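PDB 3B7M: cellulase from Rhodothermus marinus, which catalyses the hydrolysis of internal beta-1,4-glucosidic bonds in cellulose, as an endoglucanase of glycosyl hydrolase family 12. Local coordinates for residues D97-A102 / L190-T195; E114-L119 / M152-Y157; N42-R47 / G205-D210. All coordinates share one frame; numbering follows the deposited sequence.

Contact 1 of 3, residues D97-A102 / L190-T195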
ATOM      1  N   ASP A  97       1.316  -1.126  -0.393  1.00 14.80           N
ATOM      2  CA  ASP A  97       1.205  -2.411   0.277  1.00 16.47           C
ATOM      3  C   ASP A  97       1.339  -3.497  -0.795  1.00 16.94           C
ATOM      4  O   ASP A  97       0.564  -3.533  -1.761  1.00 16.43           O
ATOM      5  CB  ASP A  97      -0.152  -2.503   0.979  1.00 17.74           C
ATOM      6  CG  ASP A  97      -0.139  -3.401   2.222  1.00 20.65           C
ATOM      7  OD1 ASP A  97       0.901  -4.005   2.561  1.00 22.65           O
ATOM      8  OD2 ASP A  97      -1.206  -3.482   2.868  1.00 24.77           O
ATOM      9  N   ILE A  98       2.343  -4.351  -0.648  1.00 17.24           N
ATOM     10  CA  ILE A  98       2.619  -5.407  -1.615  1.00 18.30           C
ATOM     11  C   ILE A  98       2.541  -6.769  -0.918  1.00 19.08           C
ATOM     12  O   ILE A  98       3.190  -6.979   0.123  1.00 18.91           O
ATOM     13  CB  ILE A  98       4.004  -5.228  -2.279  1.00 17.80           C
ATOM     14  CG1 ILE A  98       4.174  -3.771  -2.777  1.00 19.69           C
ATOM     15  CG2 ILE A  98       4.157  -6.203  -3.431  1.00 17.99           C
ATOM     16  CD1 ILE A  98       5.540  -3.438  -3.367  1.00 19.46           C
ATOM     17  N   PHE A  99       1.748  -7.685  -1.475  1.00 19.13           N
ATOM     18  CA  PHE A  99       1.534  -8.983  -0.823  1.00 20.06           C
ATOM     19  C   PHE A  99       2.187 -10.170  -1.526  1.00 19.37           C
ATOM     20  O   PHE A  99       2.105 -10.301  -2.754  1.00 18.46           O
ATOM     21  CB  PHE A  99       0.044  -9.237  -0.611  1.00 21.45           C
ATOM     22  CG  PHE A  99      -0.552  -8.388   0.468  1.00 24.86           C
ATOM     23  CD1 PHE A  99      -0.409  -8.748   1.812  1.00 27.91           C
ATOM     24  CD2 PHE A  99      -1.239  -7.217   0.152  1.00 26.39           C
ATOM     25  CE1 PHE A  99      -0.953  -7.952   2.824  1.00 29.28           C
ATOM     26  CE2 PHE A  99      -1.792  -6.417   1.159  1.00 27.88           C
ATOM     27  CZ  PHE A  99      -1.649  -6.783   2.492  1.00 27.73           C
ATOM     28  N   PHE A 100       2.840 -11.017  -0.725  1.00 19.14           N
ATOM     29  CA  PHE A 100       3.516 -12.221  -1.197  1.00 19.19           C
ATOM     30  C   PHE A 100       2.969 -13.423  -0.466  1.00 20.01           C
ATOM     31  O   PHE A 100       2.673 -13.341   0.727  1.00 19.81           O
ATOM     32  CB  PHE A 100       5.018 -12.160  -0.922  1.00 18.95           C
ATOM     33  CG  PHE A 100       5.692 -10.956  -1.505  1.00 19.40           C
ATOM     34  CD1 PHE A 100       5.695  -9.747  -0.821  1.00 18.44           C
ATOM     35  CD2 PHE A 100       6.316 -11.025  -2.737  1.00 19.11           C
ATOM     36  CE1 PHE A 100       6.328  -8.621  -1.362  1.00 19.08           C
ATOM     37  CE2 PHE A 100       6.945  -9.902  -3.277  1.00 19.74           C
ATOM     38  CZ  PHE A 100       6.950  -8.708  -2.574  1.00 19.04           C
ATOM     39  N   ALA A 101       2.857 -14.547  -1.174  1.00 20.34           N
ATOM     40  CA  ALA A 101       2.452 -15.801  -0.556  1.00 20.75           C
ATOM     41  C   ALA A 101       3.208 -16.977  -1.167  1.00 21.23           C
ATOM     42  O   ALA A 101       3.492 -16.997  -2.377  1.00 20.63           O
ATOM     43  CB  ALA A 101       0.954 -16.001  -0.700  1.00 20.77           C
ATOM     44  N   ALA A 102       3.536 -17.952  -0.325  1.00 21.83           N
ATOM     45  CA  ALA A 102       4.138 -19.188  -0.795  1.00 23.25           C
ATOM     46  C   ALA A 102       3.154 -19.936  -1.697  1.00 24.06           C
ATOM     47  O   ALA A 102       3.541 -20.512  -2.717  1.00 23.61           O
ATOM     48  CB  ALA A 102       4.552 -20.057   0.385  1.00 23.60           C
ATOM     49  N   LEU A 190       4.389 -13.060  -5.973  1.00 19.51           N
ATOM     50  CA  LEU A 190       3.898 -11.702  -5.845  1.00 19.64           C
ATOM     51  C   LEU A 190       2.431 -11.675  -6.268  1.00 19.36           C
ATOM     52  O   LEU A 190       2.114 -11.916  -7.430  1.00 19.23           O
ATOM     53  CB  LEU A 190       4.723 -10.776  -6.748  1.00 19.56           C
ATOM     54  CG  LEU A 190       4.316  -9.309  -6.930  1.00 20.34           C
ATOM     55  CD1 LEU A 190       4.119  -8.610  -5.619  1.00 19.17           C
ATOM     56  CD2 LEU A 190       5.361  -8.585  -7.741  1.00 20.56           C
ATOM     57  N   LEU A 191       1.545 -11.373  -5.329  1.00 19.17           N
ATOM     58  CA  LEU A 191       0.103 -11.441  -5.575  1.00 19.58           C
ATOM     59  C   LEU A 191      -0.534 -10.137  -6.051  1.00 19.34           C
ATOM     60  O   LEU A 191      -1.362 -10.128  -6.979  1.00 19.40           O
ATOM     61  CB  LEU A 191      -0.619 -11.923  -4.314  1.00 20.07           C
ATOM     62  CG  LEU A 191      -0.341 -13.346  -3.806  1.00 22.55           C
ATOM     63  CD1 LEU A 191      -1.257 -13.647  -2.636  1.00 25.47           C
ATOM     64  CD2 LEU A 191      -0.522 -14.394  -4.896  1.00 23.62           C
ATOM     65  N   SER A 192      -0.181  -9.034  -5.394  1.00 18.81           N
ATOM     66  CA  SER A 192      -0.782  -7.750  -5.717  1.00 18.41           C
ATOM     67  C   SER A 192       0.064  -6.576  -5.263  1.00 18.12           C
ATOM     68  O   SER A 192       0.932  -6.713  -4.382  1.00 17.96           O
ATOM     69  CB  SER A 192      -2.174  -7.637  -5.083  1.00 18.56           C
ATOM     70  OG  SER A 192      -2.105  -7.854  -3.688  1.00 19.38           O
ATOM     71  N   VAL A 193      -0.211  -5.424  -5.871  1.00 16.99           N
ATOM     72  CA  VAL A 193       0.427  -4.168  -5.505  1.00 17.06           C
ATOM     73  C   VAL A 193      -0.690  -3.171  -5.303  1.00 16.90           C
ATOM     74  O   VAL A 193      -1.493  -2.941  -6.225  1.00 16.90           O
ATOM     75  CB  VAL A 193       1.344  -3.630  -6.622  1.00 16.84           C
ATOM     76  CG1 VAL A 193       1.837  -2.212  -6.268  1.00 16.68           C
ATOM     77  CG2 VAL A 193       2.520  -4.584  -6.874  1.00 17.42           C
ATOM     78  N   GLN A 194      -0.741  -2.575  -4.117  1.00 16.53           N
ATOM     79  CA  GLN A 194      -1.750  -1.564  -3.801  1.00 16.58           C
ATOM     80  C   GLN A 194      -1.072  -0.298  -3.336  1.00 15.80           C
ATOM     81  O   GLN A 194       0.027  -0.362  -2.790  1.00 15.69           O
ATOM     82  CB  GLN A 194      -2.632  -2.025  -2.647  1.00 17.07           C
ATOM     83  CG  GLN A 194      -3.044  -3.468  -2.667  1.00 20.31           C
ATOM     84  CD  GLN A 194      -3.905  -3.809  -1.489  1.00 24.02           C
ATOM     85  OE1 GLN A 194      -3.508  -3.633  -0.350  1.00 28.27           O
ATOM     86  NE2 GLN A 194      -5.100  -4.297  -1.756  1.00 29.37           N
ATOM     87  N   THR A 195      -1.735   0.846  -3.516  1.00 13.70           N
ATOM     88  CA  THR A 195      -1.344   2.044  -2.792  1.00 13.00           C
ATOM     89  C   THR A 195      -2.596   2.800  -2.337  1.00 12.90           C
ATOM     90  O   THR A 195      -3.663   2.667  -2.937  1.00 12.17           O
ATOM     91  CB  THR A 195      -0.436   2.957  -3.611  1.00 12.86           C
ATOM     92  OG1 THR A 195       0.264   3.838  -2.722  1.00 13.46           O
ATOM     93  CG2 THR A 195      -1.252   3.779  -4.636  1.00 12.19           C
TER
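Asp97 and Gln194 form an antiparallel hydrogen-bonded pair. Asp97 N donates to Gln194 O (2.8 Å), and Gln194 N returns a bond to Asp97 O (2.9 Å). Their side chains run side by side on one face of the sheet. The NE2 of Gln194 is bound to Gln63 OE1 of strand 61-65.

Ile98 points to the other face. Its CG2 branch, anti to the backbone N, presses on Leu190 CD1 at 3.3 Å, which is tight for two methyl groups. Val193 CG2 lies beside the same branch at 4.1 Å.

Phe99 turns back to the face of Asp97. Gln194 OE1 meets the ring atom Phe99 CE2 edge-on at 3.6 Å, with the amide plane 81° from the ring plane. The backbone oxygen of Phe99 accepts a bond from Leu191 N (2.8 Å). Phe100 CE2 then reaches Leu190 CD1 at 3.9 Å, on the side of Ile98. Ala101 CB ends the contact against Leu191 CD1.

In the larger sheet of the family 12 beta-jelly roll, strand 91-101 lies between strands 189-199 and 112-122. Helix 171-181 packs on the Ile98 face, where Leu171 touches Ile98 and Val193 and Ile175 touches Phe100.

Contact 2 of 3, residues E114-L119 / M152-Y157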
ATOM      1  N   GLU A 114       3.944  -9.086   3.802  1.00 26.01           N
ATOM      2  CA  GLU A 114       3.379  -7.816   3.430  1.00 25.23           C
ATOM      3  C   GLU A 114       4.538  -6.839   3.413  1.00 23.23           C
ATOM      4  O   GLU A 114       5.227  -6.682   4.425  1.00 22.89           O
ATOM      5  CB  GLU A 114       2.350  -7.424   4.491  1.00 25.10           C
ATOM      6  CG  GLU A 114       1.666  -6.095   4.277  1.00 26.60           C
ATOM      7  CD  GLU A 114       0.491  -5.842   5.242  1.00 28.76           C
ATOM      8  OE1 GLU A 114       0.159  -6.716   6.093  1.00 31.91           O
ATOM      9  OE2 GLU A 114      -0.107  -4.746   5.145  1.00 32.09           O
ATOM     10  N   LEU A 115       4.768  -6.214   2.262  1.00 21.02           N
ATOM     11  CA  LEU A 115       5.809  -5.198   2.130  1.00 19.94           C
ATOM     12  C   LEU A 115       5.184  -3.829   1.889  1.00 18.80           C
ATOM     13  O   LEU A 115       4.471  -3.627   0.903  1.00 18.45           O
ATOM     14  CB  LEU A 115       6.781  -5.546   1.000  1.00 19.79           C
ATOM     15  CG  LEU A 115       8.136  -4.829   0.934  1.00 21.21           C
ATOM     16  CD1 LEU A 115       9.196  -5.735   0.317  1.00 21.62           C
ATOM     17  CD2 LEU A 115       8.051  -3.527   0.155  1.00 21.51           C
ATOM     18  N   MET A 116       5.466  -2.910   2.802  1.00 17.37           N
ATOM     19  CA  MET A 116       4.943  -1.547   2.760  1.00 17.68           C
ATOM     20  C   MET A 116       6.025  -0.523   2.418  1.00 16.40           C
ATOM     21  O   MET A 116       7.186  -0.662   2.810  1.00 15.93           O
ATOM     22  CB  MET A 116       4.309  -1.159   4.099  1.00 16.70           C
ATOM     23  CG  MET A 116       3.240  -2.128   4.619  1.00 18.34           C
ATOM     24  SD  MET A 116       2.179  -1.334   5.846  1.00 21.41           S
ATOM     25  CE  MET A 116       1.094  -0.400   4.761  1.00 21.23           C
ATOM     26  N   ILE A 117       5.628   0.507   1.687  1.00 15.60           N
ATOM     27  CA  ILE A 117       6.519   1.614   1.375  1.00 15.15           C
ATOM     28  C   ILE A 117       5.764   2.873   1.715  1.00 15.02           C
ATOM     29  O   ILE A 117       4.757   3.187   1.081  1.00 15.12           O
ATOM     30  CB  ILE A 117       6.935   1.591  -0.095  1.00 15.29           C
ATOM     31  CG1 ILE A 117       7.549   0.227  -0.439  1.00 14.71           C
ATOM     32  CG2 ILE A 117       7.872   2.772  -0.436  1.00 15.09           C
ATOM     33  CD1 ILE A 117       7.841   0.018  -1.934  1.00 15.46           C
ATOM     34  N   TRP A 118       6.242   3.569   2.743  1.00 14.66           N
ATOM     35  CA  TRP A 118       5.611   4.775   3.250  1.00 14.88           C
ATOM     36  C   TRP A 118       6.281   5.978   2.606  1.00 15.26           C
ATOM     37  O   TRP A 118       7.500   6.152   2.712  1.00 14.15           O
ATOM     38  CB  TRP A 118       5.793   4.871   4.773  1.00 15.11           C
ATOM     39  CG  TRP A 118       5.046   3.849   5.594  1.00 14.87           C
ATOM     40  CD1 TRP A 118       4.794   2.547   5.265  1.00 15.98           C
ATOM     41  CD2 TRP A 118       4.517   4.036   6.917  1.00 14.73           C
ATOM     42  NE1 TRP A 118       4.114   1.921   6.288  1.00 15.88           N
ATOM     43  CE2 TRP A 118       3.934   2.814   7.312  1.00 14.34           C
ATOM     44  CE3 TRP A 118       4.449   5.131   7.788  1.00 15.12           C
ATOM     45  CZ2 TRP A 118       3.301   2.650   8.546  1.00 15.10           C
ATOM     46  CZ3 TRP A 118       3.828   4.964   9.022  1.00 15.76           C
ATOM     47  CH2 TRP A 118       3.257   3.730   9.386  1.00 14.82           C
ATOM     48  N   LEU A 119       5.472   6.802   1.954  1.00 15.51           N
ATOM     49  CA  LEU A 119       5.954   7.983   1.250  1.00 16.51           C
ATOM     50  C   LEU A 119       5.717   9.268   2.042  1.00 16.99           C
ATOM     51  O   LEU A 119       6.451  10.255   1.880  1.00 17.05           O
ATOM     52  CB  LEU A 119       5.275   8.082  -0.124  1.00 16.59           C
ATOM     53  CG  LEU A 119       5.547   6.912  -1.085  1.00 16.69           C
ATOM     54  CD1 LEU A 119       4.849   7.165  -2.412  1.00 18.26           C
ATOM     55  CD2 LEU A 119       7.047   6.729  -1.303  1.00 17.24           C
ATOM     56  N   MET A 152       2.298 -13.837   9.483  1.00 39.59           N
ATOM     57  CA  MET A 152       2.713 -12.945   8.404  1.00 38.81           C
ATOM     58  C   MET A 152       3.816 -11.973   8.821  1.00 36.90           C
ATOM     59  O   MET A 152       3.662 -11.244   9.805  1.00 36.96           O
ATOM     60  CB  MET A 152       1.504 -12.135   7.925  1.00 38.85           C
ATOM     61  CG  MET A 152       1.658 -11.567   6.516  1.00 40.57           C
ATOM     62  SD  MET A 152       0.222 -10.632   5.970  1.00 41.49           S
ATOM     63  CE  MET A 152      -1.138 -11.618   6.618  1.00 43.50           C
ATOM     64  N   ASN A 153       4.916 -11.968   8.067  1.00 34.53           N
ATOM     65  CA  ASN A 153       5.934 -10.916   8.163  1.00 32.52           C
ATOM     66  C   ASN A 153       5.417  -9.594   7.590  1.00 30.33           C
ATOM     67  O   ASN A 153       4.836  -9.576   6.509  1.00 29.69           O
ATOM     68  CB  ASN A 153       7.196 -11.277   7.365  1.00 32.79           C
ATOM     69  CG  ASN A 153       7.852 -12.560   7.824  1.00 34.67           C
ATOM     70  OD1 ASN A 153       7.511 -13.124   8.876  1.00 37.39           O
ATOM     71  ND2 ASN A 153       8.816 -13.030   7.031  1.00 34.40           N
ATOM     72  N   VAL A 154       5.647  -8.498   8.311  1.00 27.82           N
ATOM     73  CA  VAL A 154       5.433  -7.156   7.775  1.00 25.56           C
ATOM     74  C   VAL A 154       6.773  -6.424   7.694  1.00 23.98           C
ATOM     75  O   VAL A 154       7.447  -6.246   8.710  1.00 23.07           O
ATOM     76  CB  VAL A 154       4.453  -6.299   8.633  1.00 25.61           C
ATOM     77  CG1 VAL A 154       4.087  -5.012   7.887  1.00 24.28           C
ATOM     78  CG2 VAL A 154       3.192  -7.088   9.002  1.00 26.50           C
ATOM     79  N   ILE A 155       7.146  -6.019   6.482  1.00 22.49           N
ATOM     80  CA  ILE A 155       8.366  -5.251   6.239  1.00 21.29           C
ATOM     81  C   ILE A 155       7.933  -3.885   5.740  1.00 20.84           C
ATOM     82  O   ILE A 155       7.197  -3.795   4.750  1.00 21.40           O
ATOM     83  CB  ILE A 155       9.307  -5.923   5.182  1.00 21.84           C
ATOM     84  CG1 ILE A 155       9.456  -7.432   5.431  1.00 21.41           C
ATOM     85  CG2 ILE A 155      10.694  -5.243   5.148  1.00 20.37           C
ATOM     86  CD1 ILE A 155       8.731  -8.323   4.409  1.00 21.71           C
ATOM     87  N   SER A 156       8.352  -2.828   6.435  1.00 19.59           N
ATOM     88  CA  SER A 156       7.997  -1.462   6.056  1.00 18.31           C
ATOM     89  C   SER A 156       9.234  -0.626   5.795  1.00 18.07           C
ATOM     90  O   SER A 156      10.161  -0.616   6.607  1.00 18.01           O
ATOM     91  CB  SER A 156       7.173  -0.784   7.148  1.00 18.24           C
ATOM     92  OG  SER A 156       6.023  -1.535   7.492  1.00 17.96           O
ATOM     93  N   TYR A 157       9.236   0.066   4.655  1.00 17.40           N
ATOM     94  CA  TYR A 157      10.279   1.027   4.294  1.00 16.90           C
ATOM     95  C   TYR A 157       9.661   2.407   4.393  1.00 16.79           C
ATOM     96  O   TYR A 157       8.644   2.682   3.750  1.00 16.91           O
ATOM     97  CB  TYR A 157      10.776   0.764   2.866  1.00 16.78           C
ATOM     98  CG  TYR A 157      11.462  -0.579   2.704  1.00 17.19           C
ATOM     99  CD1 TYR A 157      10.719  -1.751   2.502  1.00 17.14           C
ATOM    100  CD2 TYR A 157      12.851  -0.676   2.757  1.00 15.83           C
ATOM    101  CE1 TYR A 157      11.360  -2.993   2.357  1.00 16.94           C
ATOM    102  CE2 TYR A 157      13.502  -1.900   2.618  1.00 18.61           C
ATOM    103  CZ  TYR A 157      12.755  -3.056   2.430  1.00 17.86           C
ATOM    104  OH  TYR A 157      13.409  -4.259   2.282  1.00 17.98           O
TER
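Glu114 and Val154 begin a run of parallel pairs that continues through Leu115 with Ile155, Met116 with Ser156 and Ile117 with Tyr157.

Five backbone hydrogen bonds join the strands. Asn153 O receives Glu114 N. Glu114 O receives Ile155 N, and Ile155 O receives Met116 N (2.8 Å). Met116 O takes Tyr157 N, and Tyr157 O takes Trp118 N (2.8 Å). Weaker CA-H...O contacts fill the gaps, such as Leu115 CA to Ile155 O at 3.3 Å.

The apolar contacts lie mainly on the face of Leu115 and Tyr157. Leu115 CD2 meets Tyr157 CD1 at 4.0 Å, oblique to the ring. The Tyr157 CG is anti to its carbonyl carbon (chi1 -64°), which swings the ring back along the strand toward Leu115. At the ring's edge, in its plane, lies Met116 O. The hydroxyl of Tyr157 bonds to Asp177 of helix 171-181, and Phe174 meets the ring edge-to-face.

Polar and sulfur atoms gather on the other face. The extended Glu114 side chain crosses Met152, with OE1 3.9 Å from Met152 SD. Ser156 OG sits 3.8 Å from Met116 CB. Trp118 NE1 is 4.1 Å from Ser156 OG. This nitrogen is buried and has no hydrogen-bond partner in the model.

The two strands are a parallel pair in an otherwise antiparallel sheet, with short axes 20° apart. They belong to the larger sheet of the beta-jelly roll of family 12. Its concave face in this family forms the substrate cleft, and the face of Glu114 and Trp118 is probably that one.

Contact 3 of 3, residues N42-R47 / G205-D210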
ATOM      1  N   ASN A  42      -8.367   7.590 -10.105  1.00 15.93           N
ATOM      2  CA  ASN A  42      -8.066   8.674  -9.190  1.00 16.18           C
ATOM      3  C   ASN A  42      -9.176   8.745  -8.140  1.00 15.55           C
ATOM      4  O   ASN A  42     -10.355   8.589  -8.473  1.00 15.46           O
ATOM      5  CB  ASN A  42      -8.010  10.027  -9.924  1.00 15.87           C
ATOM      6  CG  ASN A  42      -6.869  10.123 -10.942  1.00 17.59           C
ATOM      7  OD1 ASN A  42      -6.001   9.247 -11.044  1.00 15.87           O
ATOM      8  ND2 ASN A  42      -6.867  11.221 -11.698  1.00 17.35           N
ATOM      9  N   PHE A  43      -8.813   8.966  -6.881  1.00 15.09           N
ATOM     10  CA  PHE A  43      -9.844   9.134  -5.863  1.00 14.84           C
ATOM     11  C   PHE A  43      -9.538  10.194  -4.825  1.00 15.12           C
ATOM     12  O   PHE A  43      -8.372  10.480  -4.525  1.00 16.07           O
ATOM     13  CB  PHE A  43     -10.262   7.788  -5.228  1.00 14.01           C
ATOM     14  CG  PHE A  43      -9.200   7.140  -4.384  1.00 13.96           C
ATOM     15  CD1 PHE A  43      -9.096   7.432  -3.021  1.00 13.51           C
ATOM     16  CD2 PHE A  43      -8.326   6.215  -4.940  1.00 12.01           C
ATOM     17  CE1 PHE A  43      -8.131   6.830  -2.241  1.00 13.51           C
ATOM     18  CE2 PHE A  43      -7.364   5.599  -4.165  1.00 13.11           C
ATOM     19  CZ  PHE A  43      -7.270   5.894  -2.809  1.00 12.72           C
ATOM     20  N   THR A  44     -10.603  10.787  -4.294  1.00 14.91           N
ATOM     21  CA  THR A  44     -10.523  11.761  -3.213  1.00 14.49           C
ATOM     22  C   THR A  44     -11.336  11.223  -2.059  1.00 14.43           C
ATOM     23  O   THR A  44     -12.467  10.790  -2.250  1.00 12.68           O
ATOM     24  CB  THR A  44     -11.129  13.108  -3.648  1.00 15.03           C
ATOM     25  OG1 THR A  44     -10.420  13.582  -4.799  1.00 16.01           O
ATOM     26  CG2 THR A  44     -11.059  14.171  -2.508  1.00 15.73           C
ATOM     27  N   ILE A  45     -10.753  11.241  -0.863  1.00 14.20           N
ATOM     28  CA  ILE A  45     -11.516  10.947   0.334  1.00 15.44           C
ATOM     29  C   ILE A  45     -12.395  12.164   0.695  1.00 16.08           C
ATOM     30  O   ILE A  45     -11.893  13.212   1.114  1.00 15.65           O
ATOM     31  CB  ILE A  45     -10.600  10.529   1.508  1.00 14.92           C
ATOM     32  CG1 ILE A  45      -9.622   9.440   1.028  1.00 14.97           C
ATOM     33  CG2 ILE A  45     -11.455  10.021   2.684  1.00 17.09           C
ATOM     34  CD1 ILE A  45      -8.584   9.008   2.043  1.00 14.96           C
ATOM     35  N   THR A  46     -13.701  12.016   0.511  1.00 16.65           N
ATOM     36  CA  THR A  46     -14.631  13.123   0.722  1.00 17.71           C
ATOM     37  C   THR A  46     -15.198  13.104   2.136  1.00 18.28           C
ATOM     38  O   THR A  46     -15.693  14.125   2.623  1.00 19.64           O
ATOM     39  CB  THR A  46     -15.811  13.072  -0.275  1.00 17.68           C
ATOM     40  OG1 THR A  46     -16.416  11.786  -0.195  1.00 18.68           O
ATOM     41  CG2 THR A  46     -15.345  13.326  -1.707  1.00 17.91           C
ATOM     42  N   ARG A  47     -15.135  11.939   2.780  1.00 18.40           N
ATOM     43  CA  ARG A  47     -15.650  11.746   4.126  1.00 18.71           C
ATOM     44  C   ARG A  47     -14.812  10.725   4.889  1.00 18.20           C
ATOM     45  O   ARG A  47     -14.503   9.659   4.372  1.00 18.19           O
ATOM     46  CB  ARG A  47     -17.108  11.292   4.067  1.00 19.15           C
ATOM     47  CG  ARG A  47     -17.780  11.140   5.417  1.00 22.91           C
ATOM     48  CD  ARG A  47     -19.167  11.780   5.392  1.00 29.97           C
ATOM     49  NE  ARG A  47     -20.252  10.904   4.941  1.00 34.29           N
ATOM     50  CZ  ARG A  47     -21.039  11.131   3.881  1.00 37.83           C
ATOM     51  NH1 ARG A  47     -20.860  12.202   3.102  1.00 38.82           N
ATOM     52  NH2 ARG A  47     -22.011  10.274   3.587  1.00 38.34           N
ATOM     53  N   GLY A 205     -10.085  14.787   2.387  1.00 15.70           N
ATOM     54  CA  GLY A 205      -9.326  15.706   1.551  1.00 15.35           C
ATOM     55  C   GLY A 205      -8.086  15.077   0.943  1.00 15.16           C
ATOM     56  O   GLY A 205      -7.510  15.632   0.022  1.00 15.29           O
ATOM     57  N   LEU A 206      -7.668  13.913   1.436  1.00 14.84           N
ATOM     58  CA  LEU A 206      -6.555  13.198   0.824  1.00 14.95           C
ATOM     59  C   LEU A 206      -6.921  12.779  -0.596  1.00 15.72           C
ATOM     60  O   LEU A 206      -8.055  12.395  -0.852  1.00 16.04           O
ATOM     61  CB  LEU A 206      -6.192  11.967   1.646  1.00 15.10           C
ATOM     62  CG  LEU A 206      -5.414  12.182   2.945  1.00 14.47           C
ATOM     63  CD1 LEU A 206      -5.368  10.868   3.708  1.00 14.24           C
ATOM     64  CD2 LEU A 206      -4.012  12.707   2.647  1.00 12.43           C
ATOM     65  N   ARG A 207      -5.971  12.864  -1.516  1.00 16.04           N
ATOM     66  CA  ARG A 207      -6.235  12.520  -2.912  1.00 17.51           C
ATOM     67  C   ARG A 207      -5.169  11.541  -3.455  1.00 17.09           C
ATOM     68  O   ARG A 207      -3.972  11.670  -3.158  1.00 16.91           O
ATOM     69  CB  ARG A 207      -6.257  13.787  -3.754  1.00 18.10           C
ATOM     70  CG  ARG A 207      -7.111  13.724  -4.981  1.00 23.59           C
ATOM     71  CD  ARG A 207      -7.291  15.123  -5.604  1.00 31.62           C
ATOM     72  NE  ARG A 207      -6.310  15.370  -6.666  1.00 37.25           N
ATOM     73  CZ  ARG A 207      -6.316  14.746  -7.846  1.00 39.83           C
ATOM     74  NH1 ARG A 207      -7.246  13.824  -8.118  1.00 41.55           N
ATOM     75  NH2 ARG A 207      -5.388  15.037  -8.753  1.00 40.53           N
ATOM     76  N   SER A 208      -5.623  10.568  -4.233  1.00 15.61           N
ATOM     77  CA  SER A 208      -4.746   9.649  -4.930  1.00 15.40           C
ATOM     78  C   SER A 208      -4.946   9.862  -6.425  1.00 15.51           C
ATOM     79  O   SER A 208      -6.089   9.920  -6.893  1.00 15.66           O
ATOM     80  CB  SER A 208      -5.079   8.208  -4.552  1.00 15.02           C
ATOM     81  OG  SER A 208      -4.478   7.294  -5.448  1.00 14.90           O
ATOM     82  N   ALA A 209      -3.846   9.992  -7.165  1.00 15.25           N
ATOM     83  CA  ALA A 209      -3.913  10.245  -8.616  1.00 15.97           C
ATOM     84  C   ALA A 209      -2.776   9.611  -9.376  1.00 16.58           C
ATOM     85  O   ALA A 209      -1.713   9.323  -8.812  1.00 16.08           O
ATOM     86  CB  ALA A 209      -3.953  11.759  -8.912  1.00 16.26           C
ATOM     87  N   ASP A 210      -3.017   9.409 -10.670  1.00 17.93           N
ATOM     88  CA  ASP A 210      -1.984   9.043 -11.644  1.00 19.37           C
ATOM     89  C   ASP A 210      -1.309   7.714 -11.313  1.00 19.45           C
ATOM     90  O   ASP A 210      -0.112   7.577 -11.516  1.00 19.70           O
ATOM     91  CB  ASP A 210      -0.887  10.126 -11.747  1.00 19.72           C
ATOM     92  CG  ASP A 210      -1.411  11.477 -12.203  1.00 22.22           C
ATOM     93  OD1 ASP A 210      -2.422  11.542 -12.937  1.00 24.67           O
ATOM     94  OD2 ASP A 210      -0.792  12.492 -11.813  1.00 26.72           O
TER
HETATM   95  O   HOH W   1      -4.706  10.874 -13.713  1.00 39.01           O
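Phe43 holds its CG between the backbone N and the carbonyl carbon (chi1 68°), and this brings the ring over Ser208. Ser208 CB makes a CH-pi contact, 3.7 Å from the ring centroid and 20° off the ring normal. Ser208 OG is anti to its backbone N and hydrogen-bonds to Trp82 NE1.

Phe43 and Ser208 form an antiparallel hydrogen-bonded pair in the smaller sheet of the beta-jelly roll. Phe43 N donates to Ser208 O, and Ser208 N donates to Phe43 O (2.8 Å). Beyond the strand pair, Ile45 N bonds to Leu206 O and Gly205 N to Ile45 O (2.7 Å).

Thr44 and Arg207 are a non-hydrogen-bonded pair on the face away from Phe43. Thr44 OG1 lies 3.3 Å from Arg207 CG, so the methylene part of the arginine passes beside the hydroxyl.

Ile45 and Leu206 lie side by side, with Ile45 CD1 3.8 Å from Leu206 CB. Both side chains also touch Phe197 of strand 189-199, as Ser208 does. They thus help to fill the space between the two sheets. On the far side of strand 43-48, Thr46 and Arg47 both face Cys33 in a classic beta bulge. Cys33 is joined by a disulfide to Cys6.

At the other end Asn42 binds Asp210 in two ways. Asn42 ND2 donates to a water (3.0 Å), which in turn donates to Asp210 OD1 in a rather short bond. Asp210 N donates directly to Asn42 OD1 at 3.0 Å, from a position 42° out of the amide plane.

How the contacts relate
From the N terminus, residues 42-47 come first, in the smaller sheet. Strand 91-101 of the larger sheet supplies 97-102, and the next strand, 112-122, supplies 114-119. Contact 2 closes the innermost loop when 152-157 arrives. Contact 1 closes the next when 190-195 joins 97-102. Contact 3 closes the widest, with 205-210 returning to 42-47. All three nest and none cross. Contacts 1 and 2 join four strands of one sheet, and Ile98 N and Leu115 O probably hydrogen-bond between them. Contact 3 joins strands 43-48 and 207-215 of the smaller sheet, its centre about 22 Å from the centres of both.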